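Local atomic coordinates of copper-transporting atpase (Sulfolobus solfataricus, PDB entry 2YJ5), a protein that probably uses ATP hydrolysis to move copper or related cations across the cell membrane, this fragment being its cytosolic phosphorylation and nucleotide-binding domains. Residues A[60-65]-A[97-102]; A[64-69]-A[91-96]; A[116-121]-A[128-133]. The protein carries 1 engineered substitution. One frame throughout, in Å; residues are numbered along the deposited sequence.

Contact 1 of 3, residues A[60-65]-A[97-102]. With A99 (5'-O-[(S)-hydroxy{[(R)-hydroxy({(S)-hydroxy[(1S)-1-(2-nitrophenyl)ethoxy]phosphoryl}oxy)phosphoryl]oxy}phosphoryl]adenosine), chain C.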
# COMPACT_ATOMS: atom_id res chain seq x y z
N ALA A 60 9.05 -22.27 0.40
CA ALA A 60 7.85 -22.29 -0.44
C ALA A 60 6.90 -23.47 -0.06
O ALA A 60 5.68 -23.30 -0.00
CB ALA A 60 8.21 -22.34 -1.92
N SER A 61 7.47 -24.64 0.22
CA SER A 61 6.65 -25.83 0.53
C SER A 61 5.70 -25.59 1.71
O SER A 61 4.51 -25.88 1.62
CB SER A 61 7.52 -27.07 0.76
OG SER A 61 8.15 -27.45 -0.45
N VAL A 62 6.24 -25.00 2.79
CA VAL A 62 5.45 -24.65 3.97
C VAL A 62 4.50 -23.47 3.74
O VAL A 62 3.40 -23.46 4.30
CB VAL A 62 6.35 -24.37 5.19
CG1 VAL A 62 5.50 -24.21 6.41
CG2 VAL A 62 7.30 -25.56 5.44
N GLU A 63 4.89 -22.50 2.91
CA GLU A 63 4.05 -21.31 2.68
C GLU A 63 2.91 -21.64 1.72
O GLU A 63 1.94 -20.89 1.62
CB GLU A 63 4.87 -20.12 2.10
CG GLU A 63 5.88 -19.47 3.07
CD GLU A 63 5.24 -18.45 4.04
OE1 GLU A 63 4.02 -18.53 4.29
OE2 GLU A 63 5.97 -17.59 4.57
N ALA A 64 3.03 -22.75 1.00
CA ALA A 64 1.96 -23.21 0.10
C ALA A 64 0.65 -23.60 0.83
O ALA A 64 -0.40 -23.70 0.20
CB ALA A 64 2.46 -24.37 -0.75
N LEU A 65 0.71 -23.79 2.15
CA LEU A 65 -0.46 -24.16 2.96
C LEU A 65 -1.12 -22.94 3.59
O LEU A 65 -2.17 -23.05 4.21
CB LEU A 65 -0.08 -25.22 4.03
CG LEU A 65 0.34 -26.58 3.43
CD1 LEU A 65 0.91 -27.59 4.43
CD2 LEU A 65 -0.84 -27.20 2.68
N ILE A 97 2.57 -13.84 13.37
CA ILE A 97 3.94 -14.34 13.44
C ILE A 97 4.38 -14.99 12.13
O ILE A 97 5.23 -14.47 11.41
CB ILE A 97 4.10 -15.36 14.60
CG1 ILE A 97 3.87 -14.67 15.95
CG2 ILE A 97 5.47 -16.01 14.58
CD1 ILE A 97 4.04 -15.58 17.14
N GLY A 98 3.80 -16.14 11.82
CA GLY A 98 4.07 -16.80 10.56
C GLY A 98 3.71 -18.27 10.58
O GLY A 98 2.66 -18.68 11.07
N VAL A 99 4.63 -19.08 10.06
CA VAL A 99 4.29 -20.42 9.62
C VAL A 99 5.34 -21.44 10.05
O VAL A 99 6.49 -21.10 10.24
CB VAL A 99 4.05 -20.37 8.09
CG1 VAL A 99 4.55 -21.59 7.43
CG2 VAL A 99 2.57 -20.15 7.80
N ARG A 100 4.94 -22.69 10.24
CA ARG A 100 5.87 -23.72 10.71
C ARG A 100 5.48 -25.11 10.19
O ARG A 100 4.31 -25.35 9.87
CB ARG A 100 5.91 -23.70 12.24
CG ARG A 100 6.82 -24.72 12.84
CD ARG A 100 6.40 -25.06 14.26
NE ARG A 100 6.76 -26.43 14.60
CZ ARG A 100 5.98 -27.50 14.40
NH1 ARG A 100 4.76 -27.36 13.87
NH2 ARG A 100 6.43 -28.70 14.74
N GLY A 101 6.45 -26.03 10.11
CA GLY A 101 6.21 -27.35 9.53
C GLY A 101 7.43 -28.26 9.42
O GLY A 101 8.55 -27.83 9.66
N LYS A 102 7.21 -29.51 9.04
CA LYS A 102 8.28 -30.53 9.02
C LYS A 102 8.45 -31.24 7.67
O LYS A 102 7.49 -31.77 7.12
CB LYS A 102 8.05 -31.55 10.15
CG LYS A 102 8.85 -32.84 9.99
CD LYS A 102 9.38 -33.37 11.32
CE LYS A 102 8.40 -34.32 11.98
NZ LYS A 102 8.85 -34.69 13.36
C' A99 C . 1.27 -7.19 3.20
N1 A99 C . 5.00 -15.90 6.34
C2 A99 C . 6.04 -15.17 6.77
N3 A99 C . 5.93 -14.15 7.65
C4 A99 C . 4.73 -13.80 8.18
C5 A99 C . 3.54 -14.54 7.75
C6 A99 C . 3.73 -15.66 6.77
N6 A99 C . 2.71 -16.44 6.32
N7 A99 C . 2.51 -13.98 8.41
C8 A99 C . 2.99 -12.97 9.18
N9 A99 C . 4.33 -12.85 9.04
PA A99 C . 0.62 -9.61 10.00
PB A99 C . 0.35 -7.64 8.06
PG A99 C . 1.73 -6.70 5.83
O'L A99 C . -0.57 -4.08 2.38
O'M A99 C . -0.78 -5.36 0.72
C1' A99 C . 2.16 -4.24 0.81
O1A A99 C . 0.14 -8.53 10.95
C1B A99 C . 5.23 -11.87 9.72
O1B A99 C . -1.15 -7.81 8.19
O1G A99 C . 3.04 -6.70 6.60
C2' A99 C . 1.34 -5.07 1.57
N2' A99 C . -0.06 -4.83 1.55
O2' A99 C . 6.91 -10.31 9.16
O2A A99 C . -0.27 -10.79 9.64
C2B A99 C . 5.60 -10.75 8.78
O2B A99 C . 1.07 -6.45 8.64
O2G A99 C . 2.04 -7.38 4.40
C3' A99 C . 1.99 -6.18 2.35
O3' A99 C . 4.88 -8.42 8.60
O3A A99 C . 1.08 -8.96 8.62
C3B A99 C . 4.52 -9.73 9.05
O3B A99 C . 0.76 -7.79 6.51
O3G A99 C . 0.94 -5.42 5.66
C4' A99 C . 3.38 -6.32 2.28
O4' A99 C . 4.57 -11.24 10.84
C4B A99 C . 4.38 -9.84 10.56
C5' A99 C . 4.14 -5.44 1.51
O5' A99 C . 2.04 -10.20 10.52
C5B A99 C . 3.03 -9.35 11.07
C6' A99 C . 3.54 -4.42 0.78
CM' A99 C . -0.19 -6.89 3.52
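Val62 and Glu63, on helix 53-63, lie over Val99 on strand 98-103. They meet where the nucleotide-binding domain holds the adenine of the bound caged ATP. The Glu63 side chain can be followed outward. CB and CG carry the carboxylate away from the helix, and the chain bends at chi2 (-81°), which turns the acid group to the base. CD is the first atom to meet the nucleotide, with adenine N1 3.4 Å away. OE1 accepts a hydrogen bond from adenine N6 at 3.2 Å, fairly straight at 160°. The same oxygen lies 4.1 Å from Val99 CG2. OE2 reaches adenine N1 at 2.6 Å. Ala71, Ile74 and Val75 of helix 69-80, with Val110, flank this side chain.

Val62 makes the apolar half. Its CG1 stands anti to the backbone N (chi1 -172°) and leans on the strand, 3.8 Å from Arg100 O. The CG1 methyls of Val62 and Val99 are modelled too close, so that spacing is doubtful. Gly101 leaves room for Val62, since a CB there would be tight against CG1. Gly98 forms a classic beta bulge with Ile97, both facing Ile94, and its CA comes 3.6 Å from adenine C5.

The chemistry is thus divided. Apolar packing of Val62 joins helix to strand, and a buried carboxylate meets the Watson-Crick edge of adenine at N6 and N1. N1 and a carboxylate oxygen both normally accept hydrogen bonds, so the short approach of OE2 may reflect a proton held between them, though at this resolution the spacing could also be imprecise.

Contact 2 of 3, residues A[64-69]-A[91-96]. With A99 (5'-O-[(S)-hydroxy{[(R)-hydroxy({(S)-hydroxy[(1S)-1-(2-nitrophenyl)ethoxy]phosphoryl}oxy)phosphoryl]oxy}phosphoryl]adenosine), chain C.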
# COMPACT_ATOMS: atom_id res chain seq x y z
N ALA A 64 3.03 -22.75 1.00
CA ALA A 64 1.96 -23.21 0.10
C ALA A 64 0.65 -23.60 0.83
O ALA A 64 -0.40 -23.70 0.20
CB ALA A 64 2.46 -24.37 -0.75
N LEU A 65 0.71 -23.79 2.15
CA LEU A 65 -0.46 -24.16 2.96
C LEU A 65 -1.12 -22.94 3.59
O LEU A 65 -2.17 -23.05 4.21
CB LEU A 65 -0.08 -25.22 4.03
CG LEU A 65 0.34 -26.58 3.43
CD1 LEU A 65 0.91 -27.59 4.43
CD2 LEU A 65 -0.84 -27.20 2.68
N SER A 66 -0.52 -21.77 3.45
CA SER A 66 -1.14 -20.52 3.91
C SER A 66 -1.82 -19.78 2.77
O SER A 66 -1.56 -20.07 1.59
CB SER A 66 -0.10 -19.62 4.59
OG SER A 66 -0.67 -18.39 5.00
N SER A 67 -2.70 -18.85 3.10
CA SER A 67 -3.33 -17.99 2.09
C SER A 67 -3.11 -16.49 2.36
O SER A 67 -3.65 -15.63 1.68
CB SER A 67 -4.82 -18.31 1.95
OG SER A 67 -5.47 -18.16 3.20
N HIS A 68 -2.29 -16.20 3.36
CA HIS A 68 -1.79 -14.85 3.61
C HIS A 68 -1.02 -14.33 2.37
O HIS A 68 -0.23 -15.06 1.78
CB HIS A 68 -0.89 -14.90 4.87
CG HIS A 68 -0.34 -13.57 5.31
ND1 HIS A 68 0.16 -12.63 4.43
CD2 HIS A 68 -0.19 -13.04 6.55
CE1 HIS A 68 0.58 -11.57 5.11
NE2 HIS A 68 0.38 -11.80 6.40
N PRO A 69 -1.24 -13.06 1.98
CA PRO A 69 -0.59 -12.51 0.77
C PRO A 69 0.95 -12.56 0.77
O PRO A 69 1.55 -12.60 -0.31
CB PRO A 69 -1.10 -11.05 0.74
CG PRO A 69 -2.39 -11.08 1.50
CD PRO A 69 -2.15 -12.09 2.62
N PHE A 91 1.98 -29.18 9.90
CA PHE A 91 1.89 -27.77 9.58
C PHE A 91 1.10 -27.01 10.65
O PHE A 91 0.07 -27.50 11.13
CB PHE A 91 1.25 -27.59 8.21
CG PHE A 91 0.91 -26.16 7.89
CD1 PHE A 91 1.89 -25.27 7.46
CD2 PHE A 91 -0.39 -25.70 8.03
CE1 PHE A 91 1.57 -23.94 7.16
CE2 PHE A 91 -0.72 -24.37 7.74
CZ PHE A 91 0.27 -23.49 7.30
N LYS A 92 1.59 -25.83 11.04
CA LYS A 92 0.81 -24.92 11.89
C LYS A 92 0.99 -23.46 11.50
O LYS A 92 2.11 -22.99 11.33
CB LYS A 92 1.17 -25.08 13.37
CG LYS A 92 0.01 -24.75 14.29
CD LYS A 92 0.45 -24.47 15.72
CE LYS A 92 -0.74 -24.04 16.59
NZ LYS A 92 -0.37 -23.71 18.01
N GLU A 93 -0.12 -22.74 11.38
CA GLU A 93 -0.07 -21.30 11.15
C GLU A 93 -0.38 -20.56 12.45
O GLU A 93 -1.20 -21.01 13.24
CB GLU A 93 -1.04 -20.88 10.05
CG GLU A 93 -0.97 -19.40 9.76
CD GLU A 93 -1.57 -19.04 8.43
OE1 GLU A 93 -2.61 -19.63 8.05
OE2 GLU A 93 -1.00 -18.15 7.75
N ILE A 94 0.29 -19.43 12.64
CA ILE A 94 0.25 -18.66 13.88
C ILE A 94 0.17 -17.18 13.54
O ILE A 94 1.18 -16.50 13.44
CB ILE A 94 1.53 -18.90 14.73
CG1 ILE A 94 2.01 -20.36 14.60
CG2 ILE A 94 1.31 -18.52 16.20
CD1 ILE A 94 3.54 -20.51 14.47
N SER A 95 -1.06 -16.70 13.35
CA SER A 95 -1.32 -15.31 12.98
C SER A 95 -0.46 -14.28 13.73
O SER A 95 -0.17 -14.43 14.91
CB SER A 95 -2.82 -14.99 13.14
OG SER A 95 -3.62 -15.96 12.47
N GLY A 96 -0.06 -13.23 13.02
CA GLY A 96 0.79 -12.19 13.58
C GLY A 96 2.27 -12.55 13.56
O GLY A 96 3.14 -11.67 13.69
C' A99 C . 1.27 -7.19 3.20
N1 A99 C . 5.00 -15.90 6.34
C2 A99 C . 6.04 -15.17 6.77
N3 A99 C . 5.93 -14.15 7.65
C4 A99 C . 4.73 -13.80 8.18
C5 A99 C . 3.54 -14.54 7.75
C6 A99 C . 3.73 -15.66 6.77
N6 A99 C . 2.71 -16.44 6.32
N7 A99 C . 2.51 -13.98 8.41
C8 A99 C . 2.99 -12.97 9.18
N9 A99 C . 4.33 -12.85 9.04
PA A99 C . 0.62 -9.61 10.00
PB A99 C . 0.35 -7.64 8.06
PG A99 C . 1.73 -6.70 5.83
O'L A99 C . -0.57 -4.08 2.38
O'M A99 C . -0.78 -5.36 0.72
C1' A99 C . 2.16 -4.24 0.81
O1A A99 C . 0.14 -8.53 10.95
C1B A99 C . 5.23 -11.87 9.72
O1B A99 C . -1.15 -7.81 8.19
O1G A99 C . 3.04 -6.70 6.60
C2' A99 C . 1.34 -5.07 1.57
N2' A99 C . -0.06 -4.83 1.55
O2' A99 C . 6.91 -10.31 9.16
O2A A99 C . -0.27 -10.79 9.64
C2B A99 C . 5.60 -10.75 8.78
O2B A99 C . 1.07 -6.45 8.64
O2G A99 C . 2.04 -7.38 4.40
C3' A99 C . 1.99 -6.18 2.35
O3' A99 C . 4.88 -8.42 8.60
O3A A99 C . 1.08 -8.96 8.62
C3B A99 C . 4.52 -9.73 9.05
O3B A99 C . 0.76 -7.79 6.51
O3G A99 C . 0.94 -5.42 5.66
C4' A99 C . 3.38 -6.32 2.28
O4' A99 C . 4.57 -11.24 10.84
C4B A99 C . 4.38 -9.84 10.56
C5' A99 C . 4.14 -5.44 1.51
O5' A99 C . 2.04 -10.20 10.52
C5B A99 C . 3.03 -9.35 11.07
C6' A99 C . 3.54 -4.42 0.78
CM' A99 C . -0.19 -6.89 3.52
O HOH W 1 -4.07 -19.28 5.74
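Leu65 packs over the face of the Phe91 ring, and Ser66 bonds to Glu93. These pairs tie the loop between helices 53-63 and 69-80 to edge strand 91-94 of the nucleotide-binding domain. The loop carries the His-Pro pair characteristic of type IB P-type ATPases. Leu65 CB sits over the centre of the Phe91 ring, 3.6 Å from its centroid and only 9° off the normal, a CH-pi contact. Leu65 CD1 reaches back along the ring to Phe91 CG.

A chi1 of 177° swings Ser66 OG away from its own N, where it can meet both Glu93 and His68 N. It donates to Glu93 OE2 at 2.8 Å, meeting the syn side of the carboxylate but 35° out of its plane. It also accepts from His68 N at 3.2 Å, which makes an ST turn. Glu93 extends fully to get there, and water 1 links its other oxygen, OE1, to Ser67 N.

The ST turn leads into His68. Its ND1 caps Ile70 N at the start of helix 69-80, consistent with a fixed ring rotation. Adenine C5 lies over one ring face, and His68 NE2 makes a weak bond of 3.5 Å to the nucleotide's O2A.

Contact 3 of 3, residues A[116-121]-A[128-133]. With A99 (5'-O-[(S)-hydroxy{[(R)-hydroxy({(S)-hydroxy[(1S)-1-(2-nitrophenyl)ethoxy]phosphoryl}oxy)phosphoryl]oxy}phosphoryl]adenosine), chain C.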
# COMPACT_ATOMS: atom_id res chain seq x y z
N ASN A 116 15.28 -6.96 11.36
CA ASN A 116 14.64 -6.04 10.44
C ASN A 116 13.16 -6.31 10.25
O ASN A 116 12.51 -6.98 11.07
CB ASN A 116 15.32 -6.16 9.08
CG ASN A 116 16.50 -7.11 9.10
OD1 ASN A 116 17.65 -6.68 9.08
ND2 ASN A 116 16.22 -8.41 9.17
N ASN A 117 12.63 -5.78 9.15
CA ASN A 117 11.32 -6.16 8.66
C ASN A 117 11.45 -7.25 7.59
O ASN A 117 10.47 -7.66 6.98
CB ASN A 117 10.58 -4.94 8.10
N ASP A 118 12.68 -7.71 7.36
CA ASP A 118 12.96 -8.79 6.41
C ASP A 118 12.22 -10.06 6.85
O ASP A 118 11.88 -10.19 8.02
CB ASP A 118 14.46 -9.09 6.38
CG ASP A 118 15.18 -8.46 5.19
OD1 ASP A 118 14.79 -7.36 4.73
OD2 ASP A 118 16.17 -9.08 4.73
N ILE A 119 12.00 -10.99 5.92
CA ILE A 119 11.46 -12.31 6.28
C ILE A 119 12.55 -13.36 6.31
O ILE A 119 13.33 -13.50 5.36
CB ILE A 119 10.35 -12.78 5.31
CG1 ILE A 119 9.27 -11.68 5.13
CG2 ILE A 119 9.74 -14.11 5.82
CD1 ILE A 119 8.21 -11.69 6.20
N ALA A 120 12.60 -14.12 7.41
CA ALA A 120 13.67 -15.10 7.63
C ALA A 120 13.22 -16.58 7.60
O ALA A 120 12.13 -16.93 8.05
CB ALA A 120 14.39 -14.81 8.94
N VAL A 121 14.10 -17.44 7.10
CA VAL A 121 13.85 -18.89 7.03
C VAL A 121 14.72 -19.65 8.04
O VAL A 121 15.95 -19.65 7.93
CB VAL A 121 14.16 -19.42 5.62
CG1 VAL A 121 13.85 -20.90 5.53
CG2 VAL A 121 13.38 -18.65 4.55
N ILE A 128 18.95 -19.47 8.00
CA ILE A 128 19.85 -19.74 6.89
C ILE A 128 19.56 -18.99 5.57
O ILE A 128 20.39 -19.03 4.64
CB ILE A 128 19.94 -21.25 6.61
CG1 ILE A 128 18.55 -21.85 6.69
CG2 ILE A 128 20.84 -21.95 7.65
CD1 ILE A 128 17.64 -21.44 5.59
N ALA A 129 18.41 -18.32 5.48
CA ALA A 129 18.05 -17.55 4.27
C ALA A 129 17.09 -16.39 4.58
O ALA A 129 16.44 -16.40 5.63
CB ALA A 129 17.45 -18.47 3.22
N SER A 130 16.95 -15.44 3.67
CA SER A 130 16.01 -14.34 3.87
C SER A 130 15.41 -13.71 2.60
O SER A 130 15.96 -13.80 1.49
CB SER A 130 16.67 -13.25 4.73
OG SER A 130 17.78 -12.68 4.06
N PHE A 131 14.27 -13.05 2.81
CA PHE A 131 13.52 -12.37 1.76
C PHE A 131 13.38 -10.84 2.03
O PHE A 131 13.09 -10.42 3.16
CB PHE A 131 12.10 -12.95 1.67
CG PHE A 131 12.02 -14.38 1.18
CD1 PHE A 131 11.95 -14.66 -0.19
CD2 PHE A 131 11.95 -15.44 2.08
CE1 PHE A 131 11.84 -15.99 -0.67
CE2 PHE A 131 11.85 -16.79 1.63
CZ PHE A 131 11.79 -17.06 0.23
N ASN A 132 13.57 -10.02 1.00
CA ASN A 132 13.14 -8.63 1.08
C ASN A 132 11.82 -8.49 0.30
O ASN A 132 11.75 -8.82 -0.87
CB ASN A 132 14.22 -7.66 0.56
CG ASN A 132 13.79 -6.19 0.64
OD1 ASN A 132 12.75 -5.82 0.10
ND2 ASN A 132 14.57 -5.36 1.33
N ILE A 133 10.78 -8.02 0.96
CA ILE A 133 9.47 -7.92 0.32
C ILE A 133 8.94 -6.46 0.16
O ILE A 133 8.90 -5.70 1.13
CB ILE A 133 8.46 -8.86 1.04
CG1 ILE A 133 8.64 -10.30 0.48
CG2 ILE A 133 7.02 -8.32 0.95
CD1 ILE A 133 7.59 -11.32 0.85
C' A99 C . 1.27 -7.19 3.20
N1 A99 C . 5.00 -15.90 6.34
C2 A99 C . 6.04 -15.17 6.77
N3 A99 C . 5.93 -14.15 7.65
C4 A99 C . 4.73 -13.80 8.18
C5 A99 C . 3.54 -14.54 7.75
C6 A99 C . 3.73 -15.66 6.77
N6 A99 C . 2.71 -16.44 6.32
N7 A99 C . 2.51 -13.98 8.41
C8 A99 C . 2.99 -12.97 9.18
N9 A99 C . 4.33 -12.85 9.04
PA A99 C . 0.62 -9.61 10.00
PB A99 C . 0.35 -7.64 8.06
PG A99 C . 1.73 -6.70 5.83
O'L A99 C . -0.57 -4.08 2.38
O'M A99 C . -0.78 -5.36 0.72
C1' A99 C . 2.16 -4.24 0.81
O1A A99 C . 0.14 -8.53 10.95
C1B A99 C . 5.23 -11.87 9.72
O1B A99 C . -1.15 -7.81 8.19
O1G A99 C . 3.04 -6.70 6.60
C2' A99 C . 1.34 -5.07 1.57
N2' A99 C . -0.06 -4.83 1.55
O2' A99 C . 6.91 -10.31 9.16
O2A A99 C . -0.27 -10.79 9.64
C2B A99 C . 5.60 -10.75 8.78
O2B A99 C . 1.07 -6.45 8.64
O2G A99 C . 2.04 -7.38 4.40
C3' A99 C . 1.99 -6.18 2.35
O3' A99 C . 4.88 -8.42 8.60
O3A A99 C . 1.08 -8.96 8.62
C3B A99 C . 4.52 -9.73 9.05
O3B A99 C . 0.76 -7.79 6.51
O3G A99 C . 0.94 -5.42 5.66
C4' A99 C . 3.38 -6.32 2.28
O4' A99 C . 4.57 -11.24 10.84
C4B A99 C . 4.38 -9.84 10.56
C5' A99 C . 4.14 -5.44 1.51
O5' A99 C . 2.04 -10.20 10.52
C5B A99 C . 3.03 -9.35 11.07
C6' A99 C . 3.54 -4.42 0.78
CM' A99 C . -0.19 -6.89 3.52
O HOH W 2 16.86 -6.63 2.87
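Ile119 and Phe131 form an antiparallel hydrogen-bonded pair, in strands whose directions differ by 158°. Ile119 N donates to Phe131 O at 3.0 Å, and Phe131 N returns a bond to Ile119 O at 2.8 Å. Ala120 faces Ser130 as the next, non-hydrogen-bonded pair. Further along, Val121 N bonds to Ala129 O, and Ile128 N bonds to Val121 O.

The side chains of Ile119, Val121, Ala129 and Phe131 share one side of the sheet. Ile119 and Phe131 touch through their CB atoms, 4.0 Å apart. Val121 splits its two methyls. CG1, anti to the backbone N (chi1 -177°), meets Ile128 CD1, while CG2 meets Phe131 CE2 at 3.8 Å. The Phe131 and Val121 chains pass at a slant.

The two strands are a beta hairpin, 119-123 and 126-134, within the six-stranded antiparallel sheet of the nucleotide-binding domain. Helix 53-63 packs on this side through Leu56 on Phe131 and Ala59 on Val121. Strand 45-50 adds Phe49, whose ring meets that of Phe131. Ile119 also reaches the nucleotide. Its CD1 lies 3.5 Å from the ribose O2' and 3.7 Å from adenine N3, an apolar wall beside sugar and base.

Beyond the paired residues, the Asp118 carboxylate comes close to Phe131 O, with CG 3.5 Å away, but both groups are acceptors and do not bond. Its plane stands 83° from the amide plane of Asn132. The polar tie runs through water 2, which donates to Asp118 OD1 and accepts from Asn132 ND2 at 3.0 Å. With an alanine in place of Asp118, water 2 would probably lose its acceptor here and the Asn132 amide its water-mediated tie to the neighbouring strand.

In the fold
All three contacts belong to the nucleotide-binding domain and reach the same antiparallel sheet and the same ligand. Contacts 1 and 2 are neighbours, with centres about 6 Å apart. They share Ala64 and Leu65, and their strands 98-103 and 91-94 lie side by side in the sheet. Contact 1 is buried and mostly apolar, apart from its carboxylate. Contact 2 is at the surface, where serine, glutamate and water work beside one aromatic face. Contact 3 is partly buried and stands about 14 Å from contact 1, centre to centre. It is held by backbone bonds between strands, whereas contacts 1 and 2 join helix or loop to strand through side chains.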